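Local coordinates for protein Amuc_1100 (Akkermansia muciniphila, PDB 6KNY) that is of unknown molecular function but is probably anchored in a membrane by a transmembrane helix, which this crystallised part lacks, at residues A55-S63 with T194-T202; A116-I127 with V145-E153. One frame throughout, in Å; residues are numbered along the deposited sequence.

Contact 1: A55-S63 with T194-T202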
loop_
_atom_site.group_PDB
_atom_site.type_symbol
_atom_site.label_atom_id
_atom_site.label_comp_id
_atom_site.label_asym_id
_atom_site.label_seq_id
_atom_site.Cartn_x
_atom_site.Cartn_y
_atom_site.Cartn_z
ATOM N N ALA A 55 6.552 13.986 -16.442
ATOM C CA ALA A 55 6.738 12.550 -16.560
ATOM C C ALA A 55 5.757 11.779 -15.692
ATOM O O ALA A 55 5.371 10.666 -16.047
ATOM C CB ALA A 55 8.181 12.174 -16.183
ATOM N N TYR A 56 5.354 12.340 -14.550
ATOM C CA TYR A 56 4.549 11.631 -13.559
ATOM C C TYR A 56 3.246 12.373 -13.265
ATOM O O TYR A 56 2.671 12.252 -12.172
ATOM C CB TYR A 56 5.368 11.405 -12.287
ATOM C CG TYR A 56 6.624 10.599 -12.584
ATOM C CD1 TYR A 56 6.542 9.287 -13.058
ATOM C CD2 TYR A 56 7.884 11.175 -12.466
ATOM C CE1 TYR A 56 7.687 8.551 -13.357
ATOM C CE2 TYR A 56 9.045 10.452 -12.777
ATOM C CZ TYR A 56 8.940 9.142 -13.220
ATOM O OH TYR A 56 10.093 8.429 -13.522
ATOM N N LYS A 57 2.762 13.115 -14.260
ATOM C CA LYS A 57 1.576 13.959 -14.101
ATOM C C LYS A 57 0.398 13.281 -13.407
ATOM O O LYS A 57 -0.160 13.884 -12.475
ATOM C CB LYS A 57 1.147 14.490 -15.478
ATOM C CG LYS A 57 -0.044 15.469 -15.413
ATOM C CD LYS A 57 -0.306 16.123 -16.780
ATOM C CE LYS A 57 -1.422 17.170 -16.721
ATOM N NZ LYS A 57 -0.973 18.518 -17.216
ATOM N N PRO A 58 -0.042 12.075 -13.789
ATOM C CA PRO A 58 -1.245 11.513 -13.140
ATOM C C PRO A 58 -1.037 11.147 -11.685
ATOM O O PRO A 58 -2.026 10.946 -10.972
ATOM C CB PRO A 58 -1.571 10.261 -13.973
ATOM C CG PRO A 58 -0.323 9.932 -14.732
ATOM C CD PRO A 58 0.483 11.197 -14.857
ATOM N N PHE A 59 0.199 11.091 -11.201
ATOM C CA PHE A 59 0.429 10.757 -9.802
ATOM C C PHE A 59 0.507 11.968 -8.891
ATOM O O PHE A 59 0.623 11.791 -7.673
ATOM C CB PHE A 59 1.703 9.921 -9.677
ATOM C CG PHE A 59 1.673 8.705 -10.540
ATOM C CD1 PHE A 59 0.766 7.691 -10.269
ATOM C CD2 PHE A 59 2.486 8.598 -11.656
ATOM C CE1 PHE A 59 0.700 6.559 -11.070
ATOM C CE2 PHE A 59 2.425 7.471 -12.467
ATOM C CZ PHE A 59 1.542 6.440 -12.163
ATOM N N LEU A 60 0.419 13.187 -9.437
ATOM C CA LEU A 60 0.673 14.364 -8.611
ATOM C C LEU A 60 -0.486 14.656 -7.669
ATOM O O LEU A 60 -0.259 14.958 -6.492
ATOM C CB LEU A 60 0.948 15.591 -9.490
ATOM C CG LEU A 60 2.109 15.480 -10.484
ATOM C CD1 LEU A 60 2.360 16.840 -11.173
ATOM C CD2 LEU A 60 3.406 14.931 -9.836
ATOM N N ALA A 61 -1.729 14.533 -8.159
ATOM C CA ALA A 61 -2.879 15.065 -7.420
ATOM C C ALA A 61 -3.098 14.326 -6.107
ATOM O O ALA A 61 -3.417 14.945 -5.081
ATOM C CB ALA A 61 -4.145 15.002 -8.276
ATOM N N SER A 62 -2.924 13.008 -6.115
ATOM C CA SER A 62 -3.178 12.228 -4.912
ATOM C C SER A 62 -2.159 12.477 -3.800
ATOM O O SER A 62 -2.421 12.079 -2.660
ATOM C CB SER A 62 -3.229 10.735 -5.271
ATOM O OG SER A 62 -1.929 10.213 -5.526
ATOM N N SER A 63 -1.026 13.142 -4.081
ATOM C CA SER A 63 -0.055 13.456 -3.028
ATOM C C SER A 63 -0.412 14.675 -2.183
ATOM O O SER A 63 0.262 14.908 -1.161
ATOM C CB SER A 63 1.368 13.671 -3.604
ATOM O OG SER A 63 1.925 12.447 -4.082
ATOM N N THR A 194 2.108 -2.253 -10.664
ATOM C CA THR A 194 2.762 -1.239 -11.472
ATOM C C THR A 194 1.821 -0.528 -12.426
ATOM O O THR A 194 2.219 0.469 -13.032
ATOM C CB THR A 194 3.910 -1.865 -12.256
ATOM O OG1 THR A 194 3.406 -2.930 -13.074
ATOM C CG2 THR A 194 4.954 -2.419 -11.281
ATOM N N GLY A 195 0.591 -1.009 -12.565
ATOM C CA GLY A 195 -0.407 -0.356 -13.378
ATOM C C GLY A 195 -1.324 0.566 -12.617
ATOM O O GLY A 195 -2.315 1.023 -13.183
ATOM N N MET A 196 -1.025 0.844 -11.353
ATOM C CA MET A 196 -1.808 1.767 -10.542
ATOM C C MET A 196 -1.945 3.123 -11.217
ATOM O O MET A 196 -0.981 3.674 -11.752
ATOM C CB MET A 196 -1.142 1.966 -9.179
ATOM C CG MET A 196 -1.050 0.742 -8.321
ATOM S SD MET A 196 -2.410 0.742 -7.158
ATOM C CE MET A 196 -3.548 -0.317 -8.038
ATOM N N GLN A 197 -3.141 3.683 -11.115
ATOM C CA GLN A 197 -3.556 4.876 -11.841
ATOM C C GLN A 197 -3.221 6.161 -11.091
ATOM O O GLN A 197 -2.719 7.125 -11.683
ATOM C CB GLN A 197 -5.067 4.807 -12.101
ATOM C CG GLN A 197 -5.631 3.370 -12.313
ATOM C CD GLN A 197 -5.675 2.499 -11.033
ATOM O OE1 GLN A 197 -5.975 2.976 -9.930
ATOM N NE2 GLN A 197 -5.362 1.216 -11.188
ATOM N N ASP A 198 -3.471 6.172 -9.779
ATOM C CA ASP A 198 -3.422 7.379 -8.974
ATOM C C ASP A 198 -2.244 7.418 -8.019
ATOM O O ASP A 198 -1.981 8.470 -7.432
ATOM C CB ASP A 198 -4.704 7.505 -8.140
ATOM C CG ASP A 198 -5.942 7.816 -8.979
ATOM O OD1 ASP A 198 -5.808 8.386 -10.088
ATOM O OD2 ASP A 198 -7.053 7.462 -8.522
ATOM N N TYR A 199 -1.556 6.295 -7.831
ATOM C CA TYR A 199 -0.479 6.183 -6.860
ATOM C C TYR A 199 0.695 5.487 -7.527
ATOM O O TYR A 199 0.503 4.490 -8.228
ATOM C CB TYR A 199 -0.938 5.401 -5.623
ATOM C CG TYR A 199 -2.027 6.091 -4.828
ATOM C CD1 TYR A 199 -1.723 7.120 -3.941
ATOM C CD2 TYR A 199 -3.360 5.704 -4.951
ATOM C CE1 TYR A 199 -2.713 7.731 -3.189
ATOM C CE2 TYR A 199 -4.360 6.317 -4.209
ATOM C CZ TYR A 199 -4.033 7.333 -3.341
ATOM O OH TYR A 199 -5.021 7.952 -2.605
ATOM N N LEU A 200 1.904 6.010 -7.313
ATOM C CA LEU A 200 3.114 5.472 -7.937
ATOM C C LEU A 200 3.869 4.598 -6.933
ATOM O O LEU A 200 4.483 5.111 -5.986
ATOM C CB LEU A 200 4.000 6.607 -8.454
ATOM C CG LEU A 200 5.360 6.237 -9.081
ATOM C CD1 LEU A 200 5.187 5.292 -10.264
ATOM C CD2 LEU A 200 6.082 7.540 -9.524
ATOM N N PHE A 201 3.823 3.284 -7.139
ATOM C CA PHE A 201 4.640 2.332 -6.385
ATOM C C PHE A 201 5.785 1.887 -7.276
ATOM O O PHE A 201 5.559 1.447 -8.411
ATOM C CB PHE A 201 3.841 1.098 -5.954
ATOM C CG PHE A 201 2.842 1.358 -4.863
ATOM C CD1 PHE A 201 3.202 1.230 -3.529
ATOM C CD2 PHE A 201 1.518 1.687 -5.176
ATOM C CE1 PHE A 201 2.269 1.451 -2.516
ATOM C CE2 PHE A 201 0.588 1.903 -4.169
ATOM C CZ PHE A 201 0.956 1.776 -2.845
ATOM N N THR A 202 7.006 2.008 -6.777
ATOM C CA THR A 202 8.152 1.577 -7.552
ATOM C C THR A 202 8.755 0.355 -6.873
ATOM O O THR A 202 8.636 0.185 -5.658
ATOM C CB THR A 202 9.167 2.720 -7.708
ATOM O OG1 THR A 202 10.166 2.336 -8.669
ATOM C CG2 THR A 202 9.834 3.039 -6.372
HETATM O O HOH W 1 -4.578 10.744 -1.619
#
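Phe59 lays its ring against the bend from Met196 to Leu200, using a face and an edge at once. Over the face stands Leu200 CB, 3.9 Å from the centroid of the Phe59 ring and 16° off its normal, a CH-pi contact; the proline just before, Pro58, puts its CG over the rim of the opposite face. At the edge, near the ring plane, Phe59 CE1 comes to 3.4 Å from Met196 O, where the weakly positive C-H rim probably suits a carbonyl oxygen. A benzyl group fits here because it can offer its pi cloud to a methylene and its rim to the backbone. With CG anti to the carbonyl carbon (chi1 -55°), the ring reaches the bend although CB does not aim at it.

Leu200 divides its methyls: CD2 lies 4.0 Å from Tyr56 CD1, while CD1 turns to the Phe59 ring. The polar link is a short bond from Ser62 OG to Asp198 O, 2.6 Å, with a C=O...O angle of 159°. Serine is compact enough to bring its hydroxyl up to a backbone carbonyl, and its OG also lies obliquely against the Tyr199 ring. Beyond it a water joins Ser62 O at 2.7 Å to Tyr199 OH at 3.0 Å.

Phe276 touches both Tyr56 and Phe59, and the backbone of Leu200 pairs with Val274, so 55-63 packs where strand 265-276 ends and strand 201-210 begins. It meets the turn from helix 183-194 into strand 201-210, the returning limb of a beta-alpha-beta crossover whose parallel strands are separated by strand 265-276.

Contact 2: A116-I127 with V145-E153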
loop_
_atom_site.group_PDB
_atom_site.type_symbol
_atom_site.label_atom_id
_atom_site.label_comp_id
_atom_site.label_asym_id
_atom_site.label_seq_id
_atom_site.Cartn_x
_atom_site.Cartn_y
_atom_site.Cartn_z
ATOM N N ALA A 116 1.707 13.539 12.418
ATOM C CA ALA A 116 1.898 12.502 11.409
ATOM C C ALA A 116 0.619 12.089 10.688
ATOM O O ALA A 116 0.713 11.457 9.627
ATOM C CB ALA A 116 2.525 11.254 12.057
ATOM N N ALA A 117 -0.561 12.445 11.228
ATOM C CA ALA A 117 -1.814 11.827 10.787
ATOM C C ALA A 117 -2.060 12.014 9.297
ATOM O O ALA A 117 -2.593 11.118 8.629
ATOM C CB ALA A 117 -2.991 12.398 11.575
ATOM N N SER A 118 -1.713 13.181 8.767
ATOM C CA SER A 118 -2.047 13.505 7.381
ATOM C C SER A 118 -1.146 12.747 6.402
ATOM O O SER A 118 -1.611 12.254 5.362
ATOM C CB SER A 118 -1.928 15.015 7.187
ATOM O OG SER A 118 -2.013 15.371 5.824
ATOM N N THR A 119 0.145 12.662 6.714
ATOM C CA THR A 119 1.064 11.845 5.922
ATOM C C THR A 119 0.650 10.371 5.941
ATOM O O THR A 119 0.579 9.714 4.890
ATOM C CB THR A 119 2.482 12.057 6.456
ATOM O OG1 THR A 119 2.786 13.466 6.391
ATOM C CG2 THR A 119 3.520 11.264 5.658
ATOM N N LEU A 120 0.311 9.849 7.124
ATOM C CA LEU A 120 -0.176 8.474 7.230
ATOM C C LEU A 120 -1.464 8.239 6.441
ATOM O O LEU A 120 -1.698 7.120 5.950
ATOM C CB LEU A 120 -0.407 8.120 8.694
ATOM C CG LEU A 120 0.872 8.068 9.526
ATOM C CD1 LEU A 120 0.547 7.924 11.005
ATOM C CD2 LEU A 120 1.753 6.914 9.057
ATOM N N GLY A 121 -2.337 9.250 6.348
ATOM C CA GLY A 121 -3.580 9.059 5.608
ATOM C C GLY A 121 -3.344 8.907 4.121
ATOM O O GLY A 121 -4.025 8.136 3.450
ATOM N N PHE A 122 -2.372 9.646 3.585
ATOM C CA PHE A 122 -1.957 9.430 2.204
ATOM C C PHE A 122 -1.443 8.008 2.030
ATOM O O PHE A 122 -1.855 7.300 1.112
ATOM C CB PHE A 122 -0.868 10.432 1.807
ATOM C CG PHE A 122 -0.134 10.053 0.548
ATOM C CD1 PHE A 122 -0.691 10.318 -0.700
ATOM C CD2 PHE A 122 1.088 9.398 0.604
ATOM C CE1 PHE A 122 -0.025 9.948 -1.868
ATOM C CE2 PHE A 122 1.754 9.039 -0.556
ATOM C CZ PHE A 122 1.207 9.313 -1.784
ATOM N N GLU A 123 -0.552 7.572 2.923
ATOM C CA GLU A 123 0.040 6.238 2.801
ATOM C C GLU A 123 -1.010 5.152 2.962
ATOM O O GLU A 123 -1.024 4.165 2.217
ATOM C CB GLU A 123 1.162 6.056 3.824
ATOM C CG GLU A 123 1.993 4.834 3.527
ATOM C CD GLU A 123 3.178 4.677 4.448
ATOM O OE1 GLU A 123 3.120 5.164 5.599
ATOM O OE2 GLU A 123 4.160 4.037 4.020
ATOM N N LEU A 124 -1.914 5.324 3.927
ATOM C CA LEU A 124 -2.994 4.362 4.115
ATOM C C LEU A 124 -3.908 4.298 2.894
ATOM O O LEU A 124 -4.309 3.209 2.471
ATOM C CB LEU A 124 -3.783 4.733 5.372
ATOM C CG LEU A 124 -5.105 3.992 5.629
ATOM C CD1 LEU A 124 -4.927 2.467 5.566
ATOM C CD2 LEU A 124 -5.730 4.434 6.965
ATOM N N LYS A 125 -4.259 5.451 2.314
ATOM C CA LYS A 125 -5.146 5.418 1.148
ATOM C C LYS A 125 -4.479 4.728 -0.032
ATOM O O LYS A 125 -5.130 3.963 -0.756
ATOM C CB LYS A 125 -5.595 6.834 0.752
ATOM C CG LYS A 125 -6.664 7.403 1.687
ATOM C CD LYS A 125 -8.090 7.477 1.062
ATOM C CE LYS A 125 -9.114 8.290 1.885
ATOM N NZ LYS A 125 -10.403 7.587 2.208
ATOM N N ALA A 126 -3.173 4.960 -0.233
ATOM C CA ALA A 126 -2.463 4.320 -1.339
ATOM C C ALA A 126 -2.340 2.809 -1.129
ATOM O O ALA A 126 -2.580 2.018 -2.058
ATOM C CB ALA A 126 -1.076 4.953 -1.507
ATOM N N ILE A 127 -1.955 2.392 0.079
ATOM C CA ILE A 127 -1.814 0.964 0.364
ATOM C C ILE A 127 -3.174 0.277 0.287
ATOM O O ILE A 127 -3.317 -0.792 -0.327
ATOM C CB ILE A 127 -1.139 0.744 1.738
ATOM C CG1 ILE A 127 0.303 1.261 1.722
ATOM C CG2 ILE A 127 -1.189 -0.767 2.134
ATOM C CD1 ILE A 127 1.017 1.237 3.099
ATOM N N VAL A 145 1.601 -7.635 5.074
ATOM C CA VAL A 145 1.762 -6.258 4.623
ATOM C C VAL A 145 2.574 -5.585 5.714
ATOM O O VAL A 145 2.064 -5.338 6.814
ATOM C CB VAL A 145 0.432 -5.532 4.394
ATOM C CG1 VAL A 145 0.701 -4.114 3.884
ATOM C CG2 VAL A 145 -0.436 -6.311 3.405
ATOM N N TYR A 146 3.834 -5.293 5.425
ATOM C CA TYR A 146 4.760 -4.780 6.422
ATOM C C TYR A 146 5.208 -3.387 6.001
ATOM O O TYR A 146 5.680 -3.202 4.874
ATOM C CB TYR A 146 5.961 -5.711 6.572
ATOM C CG TYR A 146 7.116 -5.044 7.267
ATOM C CD1 TYR A 146 7.063 -4.763 8.630
ATOM C CD2 TYR A 146 8.253 -4.684 6.562
ATOM C CE1 TYR A 146 8.121 -4.134 9.268
ATOM C CE2 TYR A 146 9.315 -4.060 7.192
ATOM C CZ TYR A 146 9.241 -3.791 8.543
ATOM O OH TYR A 146 10.289 -3.182 9.167
ATOM N N ARG A 147 5.054 -2.422 6.906
ATOM C CA ARG A 147 5.265 -1.012 6.593
ATOM C C ARG A 147 6.149 -0.381 7.660
ATOM O O ARG A 147 5.674 -0.105 8.775
ATOM C CB ARG A 147 3.927 -0.288 6.495
ATOM C CG ARG A 147 4.008 1.230 6.304
ATOM C CD ARG A 147 2.755 1.917 6.906
ATOM N NE ARG A 147 2.839 1.983 8.368
ATOM C CZ ARG A 147 3.313 3.022 9.049
ATOM N NH1 ARG A 147 3.687 4.131 8.411
ATOM N NH2 ARG A 147 3.386 2.963 10.372
ATOM N N PRO A 148 7.431 -0.139 7.366
ATOM C CA PRO A 148 8.284 0.580 8.324
ATOM C C PRO A 148 7.736 1.969 8.620
ATOM O O PRO A 148 7.128 2.615 7.764
ATOM C CB PRO A 148 9.643 0.664 7.611
ATOM C CG PRO A 148 9.637 -0.474 6.595
ATOM C CD PRO A 148 8.174 -0.674 6.213
ATOM N N GLN A 149 7.950 2.431 9.849
ATOM C CA GLN A 149 7.488 3.768 10.215
ATOM C C GLN A 149 8.311 4.818 9.497
ATOM O O GLN A 149 9.517 4.653 9.297
ATOM C CB GLN A 149 7.585 3.996 11.725
ATOM C CG GLN A 149 6.628 3.138 12.532
ATOM C CD GLN A 149 6.829 3.287 14.028
ATOM O OE1 GLN A 149 7.427 4.262 14.494
ATOM N NE2 GLN A 149 6.359 2.302 14.789
ATOM N N LEU A 150 7.653 5.910 9.129
ATOM C CA LEU A 150 8.310 7.058 8.553
ATOM C C LEU A 150 8.963 7.892 9.643
ATOM O O LEU A 150 8.532 7.866 10.794
ATOM C CB LEU A 150 7.295 7.909 7.791
ATOM C CG LEU A 150 6.570 7.209 6.644
ATOM C CD1 LEU A 150 5.468 8.126 6.074
ATOM C CD2 LEU A 150 7.577 6.813 5.567
ATOM N N PRO A 151 9.975 8.691 9.290
ATOM C CA PRO A 151 10.577 9.593 10.293
ATOM C C PRO A 151 9.572 10.518 10.969
ATOM O O PRO A 151 9.695 10.755 12.175
ATOM C CB PRO A 151 11.614 10.377 9.473
ATOM C CG PRO A 151 12.004 9.402 8.381
ATOM C CD PRO A 151 10.710 8.708 8.012
ATOM N N ILE A 152 8.553 11.009 10.256
ATOM C CA ILE A 152 7.563 11.882 10.888
ATOM C C ILE A 152 6.753 11.168 11.971
ATOM O O ILE A 152 6.115 11.831 12.791
ATOM C CB ILE A 152 6.619 12.484 9.828
ATOM C CG1 ILE A 152 5.844 13.694 10.382
ATOM C CG2 ILE A 152 5.665 11.416 9.308
ATOM C CD1 ILE A 152 4.925 14.322 9.363
ATOM N N GLU A 153 6.765 9.833 12.028
ATOM C CA GLU A 153 5.927 9.166 13.019
ATOM C C GLU A 153 6.529 9.172 14.417
ATOM O O GLU A 153 5.790 8.987 15.392
ATOM C CB GLU A 153 5.647 7.734 12.605
ATOM C CG GLU A 153 4.721 7.664 11.441
ATOM C CD GLU A 153 4.514 6.249 10.986
ATOM O OE1 GLU A 153 3.979 5.444 11.771
ATOM O OE2 GLU A 153 4.862 5.960 9.833
#
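Arg147, just past the end of strand 141-146, reaches Glu123 on helix 117-134, and its side chain can be followed atom by atom. CB points toward the helix. Arg147 CG lies 3.6 Å from Glu123 OE2 and Arg147 CD 3.5 Å from Glu123 OE1, with Ile127 CD1 also close by, so the aliphatic part runs past the carboxylate before its charge is used. A bend at chi3 (77°) turns the head: NE bonds to Gly103 O, and CZ passes obliquely by Leu120 CD2. Arg147 NH1 donates to Glu123 OE1 at 3.0 Å, on its syn side but well out of the carboxylate plane, the carboxylate and guanidinium planes being 85° apart, and to Glu153 OE2 at 2.6 Å. Arg147 NH2 completes an end-on grip through Glu153 OE1 at 2.9 Å.

Arginine suits this buried place because its flat group serves several acceptors at once. Its charge probably eases the closeness of Glu123 OE1 and Glu153 OE2, 4.6 Å apart. Glu153 is itself fixed: OE2 takes the backbone N of Leu150 at 2.9 Å from the face opposite to Arg147 NH1, and OE1 also hydrogen-bonds to Tyr107 OH.

Apolar groups flank the ions. Leu150 CD1 rests on Thr119 CG2 at 3.7 Å, a methyl that threonine offers close to the helix backbone; Ala116, small enough for close approach, meets Ile152, and Ile127 meets Val145. Thr119 and Glu123 touch Met173 of strand 170-181. This is a buried Glu-Arg-Glu salt-bridge network, joining a helix packed on a mixed beta-sheet to the segment that leaves one of its strands.

The centres of contact 1 and contact 2 lie 16 Å apart, and helix 117-134 connects them. The turn of the helix carrying Phe122 and Ala126 faces contact 1: Phe122 CD1 is 3.2 Å from Ser62 O, and Ala126 CB is 3.3 Å from Tyr199 CD1. Phe122 also meets His275 edge to face, and His275 in turn bonds to Ser63 O, so strand 265-276 shares in the junction. Both contacts reach the same sheet, contact 1 at the surface and contact 2 in the interior. In sequence, 116-127 and 145-153 fall between the two segments of contact 1.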